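Local coordinates for iron uptake protein A2 (Synechocystis sp., PDB 2VOZ) that binds ferric iron in the periplasm, probably as a solute-binding subunit of an ABC transporter that imports Fe(3+), at residues S172-R177 / P334-L339; R93-G98 / L116-G121. All coordinates share one frame; numbering follows the deposited sequence. Where two conformers were deposited one is given.

How the contacts relate
Contact 1 packs helix on helix; contact 2 joins the end of a helix to a loop. They are separate: their centres lie about 17 Å apart and their nearest atoms about 7 Å. Along the chain they follow in series, contact 2 closing (93-98 with 116-121) before contact 1 opens (172-177 with 334-339). Contact 1 is the one nearer the metal site. Its helix 168-181 also carries Tyr169, an iron ligand, whose side chain is about 9 Å from that of Thr174; contact 2 lies away from the iron ligands. The C-terminal part of the chain reaches both: helix 333-342 forms half of contact 1, while helix 327-331 touches His118 of contact 2 and Ser172 and Ser176 of contact 1.

Contact 1. Residues S172-R177 / P334-L339; sequences SLTASR and PDSARL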
ATOM      1  N   SER B 172       0.077  -4.015 -31.640  1.00  7.94           N
ATOM      2  CA  SER B 172       1.493  -3.969 -31.976  1.00  7.01           C
ATOM      3  C   SER B 172       2.039  -5.254 -32.621  1.00  8.24           C
ATOM      4  O   SER B 172       2.884  -5.188 -33.554  1.00  7.49           O
ATOM      5  CB  SER B 172       2.315  -3.538 -30.743  1.00  7.85           C
ATOM      6  OG  SER B 172       2.031  -2.155 -30.467  1.00  7.91           O
ATOM      7  N   LEU B 173       1.571  -6.417 -32.161  1.00  7.22           N
ATOM      8  CA  LEU B 173       1.986  -7.657 -32.795  1.00  8.00           C
ATOM      9  C   LEU B 173       1.526  -7.695 -34.233  1.00  7.41           C
ATOM     10  O   LEU B 173       2.305  -8.021 -35.134  1.00  8.10           O
ATOM     11  CB  LEU B 173       1.482  -8.870 -32.045  1.00  8.41           C
ATOM     12  CG  LEU B 173       1.831 -10.218 -32.675  1.00  7.63           C
ATOM     13  CD1 LEU B 173       3.331 -10.454 -32.835  1.00 13.14           C
ATOM     14  CD2 LEU B 173       1.205 -11.349 -31.834  1.00 13.21           C
ATOM     15  N   THR B 174       0.280  -7.313 -34.467  1.00  6.40           N
ATOM     16  CA  THR B 174      -0.207  -7.337 -35.842  1.00  7.61           C
ATOM     17  C   THR B 174       0.522  -6.304 -36.694  1.00  7.62           C
ATOM     18  O   THR B 174       0.860  -6.565 -37.846  1.00  7.98           O
ATOM     19  CB  THR B 174      -1.692  -7.078 -35.871  1.00  6.12           C
ATOM     20  OG1 THR B 174      -2.404  -8.147 -35.199  1.00  8.84           O
ATOM     21  CG2 THR B 174      -2.205  -6.938 -37.311  1.00  8.99           C
ATOM     22  N   ALA B 175       0.772  -5.134 -36.105  1.00  7.78           N
ATOM     23  CA  ALA B 175       1.497  -4.066 -36.798  1.00  8.14           C
ATOM     24  C   ALA B 175       2.855  -4.563 -37.244  1.00  8.68           C
ATOM     25  O   ALA B 175       3.310  -4.255 -38.340  1.00  8.28           O
ATOM     26  CB  ALA B 175       1.657  -2.902 -35.854  1.00  9.14           C
ATOM     27  N   SER B 176       3.521  -5.320 -36.375  1.00  8.40           N
ATOM     28  CA  SER B 176       4.826  -5.884 -36.754  1.00  8.56           C
ATOM     29  C   SER B 176       4.714  -6.853 -37.948  1.00  9.35           C
ATOM     30  O   SER B 176       5.605  -6.876 -38.804  1.00  9.62           O
ATOM     31  CB  SER B 176       5.509  -6.547 -35.565  1.00  9.64           C
ATOM     32  OG  SER B 176       4.981  -7.819 -35.272  1.00  9.38           O
ATOM     33  N   ARG B 177       3.638  -7.640 -38.008  1.00  7.72           N
ATOM     34  CA  ARG B 177       3.472  -8.562 -39.119  1.00  8.62           C
ATOM     35  C   ARG B 177       3.234  -7.768 -40.402  1.00  9.40           C
ATOM     36  O   ARG B 177       3.755  -8.156 -41.453  1.00 10.19           O
ATOM     37  CB  ARG B 177       2.318  -9.534 -38.883  1.00  9.72           C
ATOM     38  CG  ARG B 177       2.476 -10.463 -37.670  1.00  8.35           C
ATOM     39  CD  ARG B 177       3.844 -11.186 -37.661  1.00 10.68           C
ATOM     40  NE  ARG B 177       4.769 -10.461 -36.800  1.00 10.49           N
ATOM     41  CZ  ARG B 177       5.965 -10.925 -36.421  1.00 11.41           C
ATOM     42  NH1 ARG B 177       6.714 -10.203 -35.595  1.00 11.87           N
ATOM     43  NH2 ARG B 177       6.393 -12.096 -36.883  1.00 10.18           N
ATOM     44  N   PRO B 334      -2.785   2.015 -37.141  1.00 10.73           N
ATOM     45  CA  PRO B 334      -4.134   2.160 -37.741  1.00 11.50           C
ATOM     46  C   PRO B 334      -4.503   0.995 -38.689  1.00 10.87           C
ATOM     47  O   PRO B 334      -5.643   0.511 -38.685  1.00 10.87           O
ATOM     48  CB  PRO B 334      -4.045   3.488 -38.510  1.00 11.48           C
ATOM     49  CG  PRO B 334      -2.884   4.233 -37.907  1.00 12.62           C
ATOM     50  CD  PRO B 334      -1.913   3.159 -37.472  1.00 11.45           C
ATOM     51  N   ASP B 335      -3.516   0.544 -39.448  1.00 10.16           N
ATOM     52  CA  ASP B 335      -3.660  -0.560 -40.386  1.00  9.89           C
ATOM     53  C   ASP B 335      -4.048  -1.831 -39.619  1.00  9.77           C
ATOM     54  O   ASP B 335      -4.899  -2.591 -40.067  1.00  8.14           O
ATOM     55  CB  ASP B 335      -2.342  -0.782 -41.132  1.00 11.24           C
ATOM     56  CG  ASP B 335      -1.692   0.555 -41.660  1.00 15.88           C
ATOM     57  OD1 ASP B 335      -1.499   0.591 -42.886  1.00 17.76           O
ATOM     58  OD2 ASP B 335      -1.350   1.532 -40.893  1.00 17.52           O
ATOM     59  N   SER B 336      -3.397  -2.041 -38.479  1.00  9.04           N
ATOM     60  CA  SER B 336      -3.618  -3.220 -37.627  0.50  9.14           C
ATOM     61  C   SER B 336      -5.053  -3.232 -37.099  1.00  9.31           C
ATOM     62  O   SER B 336      -5.723  -4.256 -37.107  1.00  8.96           O
ATOM     63  CB  SER B 336      -2.623  -3.172 -36.458  0.50  9.91           C
ATOM     64  OG  SER B 336      -2.951  -4.116 -35.461  0.50  9.99           O
ATOM     65  N   ALA B 337      -5.502  -2.079 -36.602  1.00  8.64           N
ATOM     66  CA  ALA B 337      -6.855  -1.999 -36.036  1.00  8.23           C
ATOM     67  C   ALA B 337      -7.884  -2.251 -37.127  1.00  9.30           C
ATOM     68  O   ALA B 337      -8.872  -2.959 -36.936  1.00  9.05           O
ATOM     69  CB  ALA B 337      -7.067  -0.614 -35.443  1.00  8.58           C
ATOM     70  N   ARG B 338      -7.634  -1.663 -38.286  1.00  9.92           N
ATOM     71  CA  ARG B 338      -8.553  -1.847 -39.420  1.00  9.15           C
ATOM     72  C   ARG B 338      -8.637  -3.320 -39.852  1.00  9.59           C
ATOM     73  O   ARG B 338      -9.727  -3.866 -40.051  1.00 10.57           O
ATOM     74  CB  ARG B 338      -8.104  -0.947 -40.572  1.00  9.35           C
ATOM     75  CG  ARG B 338      -8.867  -1.180 -41.897  1.00  9.70           C
ATOM     76  CD  ARG B 338      -8.524  -0.040 -42.886  1.00  9.75           C
ATOM     77  NE  ARG B 338      -7.087   0.002 -43.187  1.00  9.65           N
ATOM     78  CZ  ARG B 338      -6.384  -0.905 -43.857  1.00 12.87           C
ATOM     79  NH1 ARG B 338      -6.954  -2.018 -44.329  1.00 17.62           N
ATOM     80  NH2 ARG B 338      -5.075  -0.673 -44.071  1.00 15.47           N
ATOM     81  N   LEU B 339      -7.492  -3.961 -40.025  1.00 10.41           N
ATOM     82  CA  LEU B 339      -7.459  -5.327 -40.522  1.00 10.86           C
ATOM     83  C   LEU B 339      -7.980  -6.291 -39.470  1.00 11.19           C
ATOM     84  O   LEU B 339      -8.718  -7.210 -39.781  1.00 10.59           O
ATOM     85  CB  LEU B 339      -6.031  -5.716 -40.877  1.00 10.81           C
ATOM     86  CG  LEU B 339      -5.424  -5.275 -42.190  1.00 15.11           C
ATOM     87  CD1 LEU B 339      -4.072  -6.009 -42.296  1.00 15.25           C
ATOM     88  CD2 LEU B 339      -6.305  -5.636 -43.389  1.00 15.21           C
TER
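Helix 168-181 and the C-terminal helix 333-342 come closest at Ala175 and Ser336, their CA atoms 5.3 Å apart. Such nearness is possible because small residues meet there: the CB atoms of Ala175 and Ser336 are 4.3 Å from each other. Ser336 is the residue that reaches across. Its OG stands anti to the backbone N (chi1 168°), which extends the hydroxyl toward the other helix and lays it against Thr174, 3.2 Å from Thr174 CB and 3.5 Å from Thr174 CG2. Ser336 CB packs on the same methyl, Thr174 CG2, at 3.9 Å. Ser336 was deposited in two conformers; in the one given its OG is hydrogen-bonded to Leu171 O, a turn earlier on helix 168-181, a link that may not hold in the other. Farther round that helix, Ser176 OG donates a hydrogen bond to Leu173 O (2.7 Å) and accepts hydrogen bonds from NE and NH1 of Arg177, both within the guanidinium plane. Arg177 NH2 forms a salt bridge with Glu149, fastening the guanidinium at a second point. Helix 183-195 packs beside the pair, its Leu190 touching both Thr174 and Leu339, while helix 327-331 brings Leu329 against Ser172 and Ser176.

Contact 2. Residues R93-G98 / L116-G121; sequences RAEQAG and LRHPDG
Glu95, in the last turn of helix 88-96, reaches across to the imidazole of His118 in the loop before strand 124-136. The backbones stay well apart, 10.2 Å between the CA atoms of Glu95 and His118, and the two side chains approach from opposite directions. From CB, which points at the loop, the glutamate chain runs extended beyond CG (chi2 -163°), carrying the carboxylate to the ring. CD comes within 3.4 Å of His118 CE1. OE1 approaches the same carbon, CE1 of His118, obliquely at 3.2 Å, and OE2 lies 3.4 Å from His118 ND1. The carboxylate plane stands 78° from the ring plane. OE2 also accepts a hydrogen bond from Trp123 NE1, which helps fix the carboxylate, and the indole of Trp123 meets His118 edge-to-face. On one face of the imidazole sits Pro119 CD, 3.4 Å above the plane and toward the rim. A Schellman motif ends the helix, with Gly98 at positive phi; across this side-chain contact, a type I beta turn reverses the chain from His118 to Gly121. The contact thus joins the end of helix 88-96 to the loop leading into strand 124-136 of this solute-binding protein's sheet, away from the iron ligands.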
ATOM      1  N   ARG B  93       0.995   6.911 -30.104  1.00  9.80           N
ATOM      2  CA  ARG B  93      -0.167   7.793 -29.917  1.00 10.40           C
ATOM      3  C   ARG B  93       0.243   9.147 -29.364  1.00 10.31           C
ATOM      4  O   ARG B  93      -0.299  10.188 -29.778  1.00 11.28           O
ATOM      5  CB  ARG B  93      -1.224   7.175 -29.032  1.00  9.74           C
ATOM      6  CG  ARG B  93      -1.843   5.964 -29.670  1.00 10.24           C
ATOM      7  CD  ARG B  93      -3.048   5.485 -28.838  1.00 11.69           C
ATOM      8  NE  ARG B  93      -3.481   4.181 -29.342  1.00 16.10           N
ATOM      9  CZ  ARG B  93      -4.297   3.356 -28.688  1.00 18.73           C
ATOM     10  NH1 ARG B  93      -4.623   2.195 -29.242  1.00 17.86           N
ATOM     11  NH2 ARG B  93      -4.804   3.700 -27.497  1.00 17.83           N
ATOM     12  N   ALA B  94       1.221   9.146 -28.454  1.00  9.14           N
ATOM     13  CA  ALA B  94       1.786  10.396 -27.929  1.00 10.32           C
ATOM     14  C   ALA B  94       2.476  11.221 -29.037  1.00 11.91           C
ATOM     15  O   ALA B  94       2.287  12.428 -29.144  1.00 11.96           O
ATOM     16  CB  ALA B  94       2.789  10.093 -26.802  1.00 10.83           C
ATOM     17  N   GLU B  95       3.267  10.535 -29.854  1.00 13.18           N
ATOM     18  CA  GLU B  95       3.981  11.089 -30.981  1.00 15.78           C
ATOM     19  C   GLU B  95       2.998  11.740 -31.946  1.00 16.94           C
ATOM     20  O   GLU B  95       3.199  12.863 -32.437  1.00 16.68           O
ATOM     21  CB  GLU B  95       4.605   9.882 -31.657  1.00 17.37           C
ATOM     22  CG  GLU B  95       6.017   9.939 -32.032  1.00 21.92           C
ATOM     23  CD  GLU B  95       6.265   8.820 -33.028  1.00 23.09           C
ATOM     24  OE1 GLU B  95       6.240   9.125 -34.244  1.00 23.71           O
ATOM     25  OE2 GLU B  95       6.363   7.645 -32.599  1.00 18.56           O
ATOM     26  N   GLN B  96       1.894  11.050 -32.191  1.00 17.26           N
ATOM     27  CA  GLN B  96       0.897  11.508 -33.140  1.00 19.76           C
ATOM     28  C   GLN B  96       0.175  12.767 -32.650  1.00 19.49           C
ATOM     29  O   GLN B  96      -0.187  13.625 -33.477  1.00 20.71           O
ATOM     30  CB  GLN B  96      -0.027  10.347 -33.508  1.00 20.64           C
ATOM     31  CG  GLN B  96       0.822   9.205 -34.155  1.00 23.41           C
ATOM     32  CD  GLN B  96       1.345   9.573 -35.535  1.00 27.00           C
ATOM     33  OE1 GLN B  96       0.561   9.733 -36.447  1.00 28.00           O
ATOM     34  NE2 GLN B  96       2.669   9.704 -35.687  1.00 30.08           N
ATOM     35  N   ALA B  97       0.006  12.883 -31.322  1.00 17.80           N
ATOM     36  CA  ALA B  97      -0.523  14.084 -30.666  1.00 16.53           C
ATOM     37  C   ALA B  97       0.533  15.220 -30.633  1.00 15.99           C
ATOM     38  O   ALA B  97       0.289  16.334 -30.118  1.00 16.36           O
ATOM     39  CB  ALA B  97      -0.974  13.740 -29.290  1.00 16.57           C
ATOM     40  N   GLY B  98       1.713  14.923 -31.165  1.00 14.73           N
ATOM     41  CA  GLY B  98       2.781  15.919 -31.256  1.00 14.77           C
ATOM     42  C   GLY B  98       3.379  16.275 -29.912  1.00 13.83           C
ATOM     43  O   GLY B  98       3.817  17.414 -29.699  1.00 15.27           O
ATOM     44  N   LEU B 116      15.419  -0.297 -30.608  1.00 10.52           N
ATOM     45  CA  LEU B 116      14.544  -0.113 -29.448  1.00 10.07           C
ATOM     46  C   LEU B 116      14.334   1.364 -29.129  1.00 10.77           C
ATOM     47  O   LEU B 116      13.900   1.724 -28.036  1.00 10.50           O
ATOM     48  CB  LEU B 116      15.145  -0.838 -28.248  1.00 10.21           C
ATOM     49  CG  LEU B 116      15.336  -2.346 -28.489  1.00  9.39           C
ATOM     50  CD1 LEU B 116      15.930  -2.928 -27.259  1.00 11.93           C
ATOM     51  CD2 LEU B 116      14.030  -3.055 -28.864  1.00 12.12           C
ATOM     52  N   ARG B 117      14.623   2.219 -30.109  1.00 10.67           N
ATOM     53  CA  ARG B 117      14.375   3.654 -29.961  1.00 11.59           C
ATOM     54  C   ARG B 117      13.910   4.258 -31.253  1.00 11.40           C
ATOM     55  O   ARG B 117      14.107   3.682 -32.323  1.00 11.28           O
ATOM     56  CB  ARG B 117      15.610   4.409 -29.454  1.00 10.55           C
ATOM     57  CG  ARG B 117      16.928   4.081 -30.181  1.00 14.23           C
ATOM     58  CD  ARG B 117      18.071   4.833 -29.499  1.00 14.51           C
ATOM     59  NE  ARG B 117      19.416   4.332 -29.865  1.00 17.60           N
ATOM     60  CZ  ARG B 117      20.050   4.658 -30.984  1.00 19.69           C
ATOM     61  NH1 ARG B 117      19.468   5.465 -31.862  1.00 20.48           N
ATOM     62  NH2 ARG B 117      21.253   4.168 -31.243  1.00 22.10           N
ATOM     63  N   HIS B 118      13.258   5.411 -31.157  1.00 10.79           N
ATOM     64  CA  HIS B 118      12.691   6.029 -32.339  1.00 11.54           C
ATOM     65  C   HIS B 118      13.801   6.560 -33.253  1.00 12.83           C
ATOM     66  O   HIS B 118      14.753   7.170 -32.771  1.00 12.73           O
ATOM     67  CB  HIS B 118      11.733   7.140 -31.900  1.00 12.58           C
ATOM     68  CG  HIS B 118      10.956   7.715 -33.026  1.00 13.22           C
ATOM     69  ND1 HIS B 118       9.662   7.338 -33.323  1.00 16.70           N
ATOM     70  CD2 HIS B 118      11.329   8.591 -33.986  1.00 13.06           C
ATOM     71  CE1 HIS B 118       9.260   7.989 -34.402  1.00 12.60           C
ATOM     72  NE2 HIS B 118      10.252   8.752 -34.822  1.00 16.83           N
ATOM     73  N   PRO B 119      13.671   6.334 -34.575  1.00 13.64           N
ATOM     74  CA  PRO B 119      14.709   6.745 -35.506  1.00 14.01           C
ATOM     75  C   PRO B 119      15.007   8.247 -35.482  1.00 14.89           C
ATOM     76  O   PRO B 119      16.098   8.649 -35.899  1.00 16.85           O
ATOM     77  CB  PRO B 119      14.118   6.338 -36.875  1.00 14.94           C
ATOM     78  CG  PRO B 119      13.196   5.219 -36.571  1.00 16.40           C
ATOM     79  CD  PRO B 119      12.558   5.660 -35.277  1.00 14.07           C
ATOM     80  N   ASP B 120      14.079   9.071 -35.010  1.00 14.43           N
ATOM     81  CA  ASP B 120      14.272  10.521 -35.001  1.00 15.49           C
ATOM     82  C   ASP B 120      14.566  11.043 -33.608  1.00 15.46           C
ATOM     83  O   ASP B 120      14.593  12.270 -33.372  1.00 16.74           O
ATOM     84  CB  ASP B 120      13.052  11.227 -35.609  1.00 16.09           C
ATOM     85  CG  ASP B 120      12.839  10.868 -37.047  1.00 20.17           C
ATOM     86  OD1 ASP B 120      13.848  10.744 -37.774  1.00 23.79           O
ATOM     87  OD2 ASP B 120      11.671  10.691 -37.451  1.00 22.85           O
ATOM     88  N   GLY B 121      14.792  10.126 -32.668  1.00 13.15           N
ATOM     89  CA  GLY B 121      15.153  10.522 -31.302  1.00 11.76           C
ATOM     90  C   GLY B 121      14.015  11.078 -30.459  1.00 11.67           C
ATOM     91  O   GLY B 121      14.247  11.748 -29.458  1.00 12.50           O
TER